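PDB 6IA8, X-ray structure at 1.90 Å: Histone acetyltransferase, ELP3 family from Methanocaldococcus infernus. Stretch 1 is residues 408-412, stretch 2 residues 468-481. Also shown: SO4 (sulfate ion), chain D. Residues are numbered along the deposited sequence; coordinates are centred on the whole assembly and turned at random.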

ATOM      1  N   PHE A 408      -9.478  -0.056 -13.218  1.00 25.61           N
ATOM      2  CA  PHE A 408      -9.695   0.632 -11.949  1.00 26.56           C
ATOM      3  C   PHE A 408     -11.139   1.101 -11.938  1.00 32.47           C
ATOM      4  O   PHE A 408     -11.509   2.004 -12.699  1.00 28.62           O
ATOM      5  CB  PHE A 408      -8.751   1.810 -11.796  1.00 25.41           C
ATOM      6  CG  PHE A 408      -8.881   2.544 -10.471  1.00 31.59           C
ATOM      7  CD1 PHE A 408      -8.324   2.019  -9.326  1.00 30.42           C
ATOM      8  CD2 PHE A 408      -9.532   3.752 -10.383  1.00 32.38           C
ATOM      9  CE1 PHE A 408      -8.394   2.682  -8.099  1.00 27.90           C
ATOM     10  CE2 PHE A 408      -9.614   4.439  -9.176  1.00 31.40           C
ATOM     11  CZ  PHE A 408      -9.049   3.899  -8.024  1.00 30.30           C
ATOM     12  N   LEU A 409     -11.968   0.416 -11.158  1.00 28.27           N
ATOM     13  CA  LEU A 409     -13.385   0.725 -11.015  1.00 25.78           C
ATOM     14  C   LEU A 409     -13.595   1.523  -9.742  1.00 30.81           C
ATOM     15  O   LEU A 409     -13.023   1.189  -8.709  1.00 27.13           O
ATOM     16  CB  LEU A 409     -14.216  -0.558 -10.931  1.00 27.55           C
ATOM     17  CG  LEU A 409     -14.183  -1.509 -12.128  1.00 32.43           C
ATOM     18  CD1 LEU A 409     -14.992  -2.776 -11.766  1.00 33.54           C
ATOM     19  CD2 LEU A 409     -14.764  -0.848 -13.403  1.00 37.68           C
ATOM     20  N   SER A 410     -14.454   2.537  -9.785  1.00 27.41           N
ATOM     21  CA  SER A 410     -14.664   3.337  -8.586  1.00 26.56           C
ATOM     22  C   SER A 410     -16.083   3.882  -8.551  1.00 28.27           C
ATOM     23  O   SER A 410     -16.742   4.027  -9.581  1.00 33.58           O
ATOM     24  CB  SER A 410     -13.636   4.478  -8.503  1.00 29.54           C
ATOM     25  OG  SER A 410     -13.778   5.326  -9.625  1.00 31.43           O
ATOM     26  N   PHE A 411     -16.566   4.124  -7.339  1.00 27.72           N
ATOM     27  CA  PHE A 411     -17.748   4.945  -7.120  1.00 28.34           C
ATOM     28  C   PHE A 411     -17.248   6.314  -6.694  1.00 31.81           C
ATOM     29  O   PHE A 411     -16.419   6.418  -5.784  1.00 29.66           O
ATOM     30  CB  PHE A 411     -18.681   4.346  -6.065  1.00 28.34           C
ATOM     31  CG  PHE A 411     -19.625   3.348  -6.639  1.00 30.99           C
ATOM     32  CD1 PHE A 411     -20.736   3.776  -7.386  1.00 36.44           C
ATOM     33  CD2 PHE A 411     -19.398   1.998  -6.496  1.00 27.18           C
ATOM     34  CE1 PHE A 411     -21.606   2.848  -7.965  1.00 38.92           C
ATOM     35  CE2 PHE A 411     -20.276   1.064  -7.070  1.00 33.27           C
ATOM     36  CZ  PHE A 411     -21.362   1.483  -7.811  1.00 34.99           C
ATOM     37  N   GLU A 412     -17.774   7.361  -7.321  1.00 31.33           N
ATOM     38  CA  GLU A 412     -17.229   8.698  -7.166  1.00 34.53           C
ATOM     39  C   GLU A 412     -18.340   9.703  -7.382  1.00 32.78           C
ATOM     40  O   GLU A 412     -19.154   9.518  -8.283  1.00 30.28           O
ATOM     41  CB  GLU A 412     -16.109   8.931  -8.186  1.00 38.71           C
ATOM     42  CG  GLU A 412     -15.528  10.323  -8.209  1.00 99.60           C
ATOM     43  CD  GLU A 412     -14.539  10.525  -9.349  1.00102.31           C
ATOM     44  OE1 GLU A 412     -13.917   9.529  -9.785  1.00 78.11           O
ATOM     45  OE2 GLU A 412     -14.396  11.680  -9.814  1.00 88.09           O
ATOM     46  N   GLY A 468     -23.820  -1.007  -0.052  1.00 50.29           N
ATOM     47  CA  GLY A 468     -23.901  -1.718  -1.309  1.00 51.14           C
ATOM     48  C   GLY A 468     -22.789  -1.419  -2.291  1.00 37.82           C
ATOM     49  O   GLY A 468     -22.740  -2.044  -3.363  1.00 38.36           O
ATOM     50  N   TYR A 469     -21.890  -0.493  -1.968  1.00 34.90           N
ATOM     51  CA  TYR A 469     -20.889  -0.092  -2.953  1.00 37.21           C
ATOM     52  C   TYR A 469     -19.929  -1.233  -3.244  1.00 36.62           C
ATOM     53  O   TYR A 469     -19.584  -1.479  -4.411  1.00 33.71           O
ATOM     54  CB  TYR A 469     -20.133   1.150  -2.466  1.00 36.08           C
ATOM     55  CG  TYR A 469     -20.961   2.403  -2.532  1.00 39.11           C
ATOM     56  CD1 TYR A 469     -21.429   2.888  -3.755  1.00 42.40           C
ATOM     57  CD2 TYR A 469     -21.272   3.108  -1.380  1.00 43.46           C
ATOM     58  CE1 TYR A 469     -22.197   4.032  -3.826  1.00 48.58           C
ATOM     59  CE2 TYR A 469     -22.042   4.274  -1.441  1.00 56.08           C
ATOM     60  CZ  TYR A 469     -22.498   4.725  -2.662  1.00 51.73           C
ATOM     61  OH  TYR A 469     -23.249   5.876  -2.712  1.00 55.32           O
ATOM     62  N   GLY A 470     -19.517  -1.957  -2.195  1.00 36.60           N
ATOM     63  CA  GLY A 470     -18.606  -3.076  -2.382  1.00 37.76           C
ATOM     64  C   GLY A 470     -19.228  -4.157  -3.242  1.00 32.54           C
ATOM     65  O   GLY A 470     -18.638  -4.627  -4.220  1.00 36.35           O
ATOM     66  N   ARG A 471     -20.465  -4.522  -2.921  1.00 32.73           N
ATOM     67  CA  ARG A 471     -21.145  -5.549  -3.695  1.00 33.85           C
ATOM     68  C   ARG A 471     -21.364  -5.115  -5.135  1.00 38.34           C
ATOM     69  O   ARG A 471     -21.270  -5.938  -6.051  1.00 38.85           O
ATOM     70  CB  ARG A 471     -22.476  -5.897  -3.042  1.00 38.16           C
ATOM     71  CG  ARG A 471     -22.322  -6.841  -1.871  1.00 46.33           C
ATOM     72  CD  ARG A 471     -23.587  -6.864  -1.014  1.00 51.83           C
ATOM     73  NE  ARG A 471     -23.726  -5.618  -0.266  1.00 79.61           N
ATOM     74  CZ  ARG A 471     -24.733  -5.342   0.555  1.00 78.01           C
ATOM     75  NH1 ARG A 471     -25.704  -6.230   0.738  1.00 65.17           N
ATOM     76  NH2 ARG A 471     -24.770  -4.179   1.189  1.00 79.97           N
ATOM     77  N   MET A 472     -21.690  -3.836  -5.356  1.00 34.85           N
ATOM     78  CA  MET A 472     -21.894  -3.356  -6.721  1.00 35.85           C
ATOM     79  C   MET A 472     -20.581  -3.354  -7.511  1.00 39.79           C
ATOM     80  O   MET A 472     -20.562  -3.688  -8.700  1.00 31.34           O
ATOM     81  CB  MET A 472     -22.513  -1.956  -6.693  1.00 33.31           C
ATOM     82  CG  MET A 472     -23.973  -1.928  -6.306  1.00 43.41           C
ATOM     83  SD  MET A 472     -24.731  -0.308  -6.595  1.00 54.71           S
ATOM     84  CE  MET A 472     -24.162   0.604  -5.159  1.00 63.97           C
ATOM     85  N   LEU A 473     -19.466  -2.987  -6.883  1.00 36.20           N
ATOM     86  CA  LEU A 473     -18.198  -3.053  -7.602  1.00 37.80           C
ATOM     87  C   LEU A 473     -17.839  -4.496  -7.951  1.00 31.48           C
ATOM     88  O   LEU A 473     -17.333  -4.768  -9.047  1.00 33.71           O
ATOM     89  CB  LEU A 473     -17.090  -2.407  -6.772  1.00 30.26           C
ATOM     90  CG  LEU A 473     -17.125  -0.879  -6.651  1.00 34.79           C
ATOM     91  CD1 LEU A 473     -16.152  -0.370  -5.617  1.00 35.79           C
ATOM     92  CD2 LEU A 473     -16.834  -0.256  -8.024  1.00 31.72           C
ATOM     93  N   MET A 474     -18.080  -5.436  -7.032  1.00 34.14           N
ATOM     94  CA  MET A 474     -17.795  -6.839  -7.328  1.00 31.00           C
ATOM     95  C   MET A 474     -18.665  -7.342  -8.472  1.00 35.32           C
ATOM     96  O   MET A 474     -18.180  -8.052  -9.366  1.00 30.96           O
ATOM     97  CB  MET A 474     -18.001  -7.700  -6.084  1.00 31.45           C
ATOM     98  CG  MET A 474     -16.968  -7.423  -4.989  1.00 32.00           C
ATOM     99  SD  MET A 474     -15.286  -7.996  -5.476  1.00 37.07           S
ATOM    100  CE  MET A 474     -15.617  -9.759  -5.468  1.00 36.41           C
ATOM    101  N   LYS A 475     -19.952  -6.982  -8.465  1.00 32.46           N
ATOM    102  CA  LYS A 475     -20.825  -7.426  -9.545  1.00 34.34           C
ATOM    103  C   LYS A 475     -20.315  -6.889 -10.882  1.00 34.98           C
ATOM    104  O   LYS A 475     -20.310  -7.596 -11.903  1.00 34.16           O
ATOM    105  CB  LYS A 475     -22.265  -6.972  -9.275  1.00 36.13           C
ATOM    106  CG  LYS A 475     -23.299  -7.679 -10.146  1.00 46.44           C
ATOM    107  N   GLU A 476     -19.907  -5.622 -10.904  1.00 32.58           N
ATOM    108  CA  GLU A 476     -19.420  -5.039 -12.154  1.00 34.54           C
ATOM    109  C   GLU A 476     -18.104  -5.679 -12.573  1.00 33.62           C
ATOM    110  O   GLU A 476     -17.869  -5.944 -13.758  1.00 34.69           O
ATOM    111  CB  GLU A 476     -19.241  -3.534 -12.006  1.00 35.02           C
ATOM    112  CG  GLU A 476     -18.725  -2.842 -13.254  1.00 37.76           C
ATOM    113  CD  GLU A 476     -19.749  -2.745 -14.354  1.00 51.61           C
ATOM    114  OE1 GLU A 476     -19.374  -2.321 -15.454  1.00 46.94           O
ATOM    115  OE2 GLU A 476     -20.924  -3.103 -14.130  1.00 47.12           O
ATOM    116  N   ALA A 477     -17.258  -6.006 -11.606  1.00 33.17           N
ATOM    117  CA  ALA A 477     -16.016  -6.697 -11.943  1.00 33.90           C
ATOM    118  C   ALA A 477     -16.294  -8.066 -12.560  1.00 33.09           C
ATOM    119  O   ALA A 477     -15.654  -8.467 -13.550  1.00 32.86           O
ATOM    120  CB  ALA A 477     -15.137  -6.845 -10.695  1.00 35.62           C
ATOM    121  N   GLU A 478     -17.231  -8.807 -11.968  1.00 32.19           N
ATOM    122  CA  GLU A 478     -17.594 -10.112 -12.503  1.00 33.21           C
ATOM    123  C   GLU A 478     -18.172  -9.987 -13.908  1.00 35.52           C
ATOM    124  O   GLU A 478     -17.851 -10.795 -14.793  1.00 36.75           O
ATOM    125  CB  GLU A 478     -18.594 -10.797 -11.572  1.00 34.47           C
ATOM    126  CG  GLU A 478     -17.957 -11.132 -10.198  1.00 36.61           C
ATOM    127  CD  GLU A 478     -18.977 -11.554  -9.168  1.00 47.01           C
ATOM    128  OE1 GLU A 478     -20.162 -11.703  -9.508  1.00 50.77           O
ATOM    129  OE2 GLU A 478     -18.585 -11.723  -8.012  1.00 41.03           O
ATOM    130  N   ARG A 479     -19.031  -8.984 -14.135  1.00 35.44           N
ATOM    131  CA  ARG A 479     -19.608  -8.784 -15.465  1.00 47.78           C
ATOM    132  C   ARG A 479     -18.522  -8.476 -16.490  1.00 34.32           C
ATOM    133  O   ARG A 479     -18.506  -9.038 -17.594  1.00 38.30           O
ATOM    134  CB  ARG A 479     -20.635  -7.651 -15.435  1.00 54.46           C
ATOM    135  CG  ARG A 479     -21.376  -7.454 -16.735  1.00 83.92           C
ATOM    136  CD  ARG A 479     -22.131  -6.134 -16.775  1.00115.02           C
ATOM    137  NE  ARG A 479     -21.231  -4.990 -16.893  1.00145.41           N
ATOM    138  CZ  ARG A 479     -20.656  -4.604 -18.028  1.00132.63           C
ATOM    139  NH1 ARG A 479     -20.876  -5.278 -19.147  1.00142.50           N
ATOM    140  NH2 ARG A 479     -19.856  -3.549 -18.043  1.00101.40           N
ATOM    141  N   ILE A 480     -17.600  -7.578 -16.141  1.00 33.55           N
ATOM    142  CA  ILE A 480     -16.537  -7.216 -17.068  1.00 37.53           C
ATOM    143  C   ILE A 480     -15.682  -8.433 -17.373  1.00 35.84           C
ATOM    144  O   ILE A 480     -15.362  -8.707 -18.535  1.00 38.20           O
ATOM    145  CB  ILE A 480     -15.692  -6.061 -16.499  1.00 38.88           C
ATOM    146  CG1 ILE A 480     -16.526  -4.783 -16.465  1.00 33.63           C
ATOM    147  CG2 ILE A 480     -14.418  -5.888 -17.307  1.00 33.88           C
ATOM    148  CD1 ILE A 480     -15.833  -3.600 -15.802  1.00 36.62           C
ATOM    149  N   ALA A 481     -15.286  -9.172 -16.325  1.00 33.34           N
ATOM    150  CA  ALA A 481     -14.424 -10.329 -16.510  1.00 30.52           C
ATOM    151  C   ALA A 481     -15.055 -11.320 -17.468  1.00 36.97           C
ATOM    152  O   ALA A 481     -14.383 -11.840 -18.362  1.00 35.29           O
ATOM    153  CB  ALA A 481     -14.140 -11.001 -15.172  1.00 33.74           C
TER
HETATM  154  S   SO4 D 603     -21.092  -3.250   0.833  1.00 44.97           S
HETATM  155  O1  SO4 D 603     -21.639  -3.666  -0.474  1.00 41.04           O
HETATM  156  O2  SO4 D 603     -22.241  -2.676   1.590  1.00 47.06           O
HETATM  157  O3  SO4 D 603     -20.523  -4.410   1.506  1.00 42.73           O
HETATM  158  O4  SO4 D 603     -20.086  -2.194   0.632  1.00 42.32           O

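The strand's alternation sets the first rule of this contact. Leu409 and Phe411 direct their CA-to-CB bonds toward the helix, while that of Ser410 between them points away, so two side chains carry nearly all of the strand's share. The helix runs roughly antiparallel to the strand, at 146°, with the axes 9.2 Å apart at closest approach. No hydrogen bond crosses; the packing is almost wholly apolar.

Leu409 adopts the m,t rotamer, which spreads its methyls along the helix. Leu409 CD2 lies 3.8 Å from Ile480 CD1, and Leu409 CD1 sits 4.2 Å from Ala477 CB and 3.9 Å from Ala477 N, so the leucine packs against helix backbone as well as the methyl. Leu473 is also m,t. Its CA-to-CB bond points sideways, but chi1 of -72° turns CG toward the Phe411 ring, and chi2 of 169° leaves Leu473 CD2 3.9 Å from Leu409 CB.

Phe411, with chi1 at -86°, lays its ring among three helix residues. Leu473 CG approaches the ring's edge, 3.7 Å from Phe411 CD2. Tyr469 CD1 lies over one face, 3.4 Å from Phe411 CG, yet the two ring planes meet at 57°, an oblique pairing. Tyr469 also starts sideways, and its m rotamer brings the ring in. Met472, whose CA-to-CB bond points toward the strand, packs CB 3.8 Å from Phe411 CE2.

Farther along, Glu476 places CG 4.0 Å from Leu409 CD1, its methylene serving the apolar contact while its carboxylate binds within the helix: Arg479 NH2 donates to Glu476 OE1 at 2.9 Å in a salt bridge, although Arg479 is poorly ordered.

At the helix start, Gly470 N donates to sulfate O4 at 2.9 Å; a CB on that glycine would clash with the same oxygen. Arg471, whose CA-to-CB bond points away from the strand, grips the ion through NE, 2.9 Å from sulfate O1.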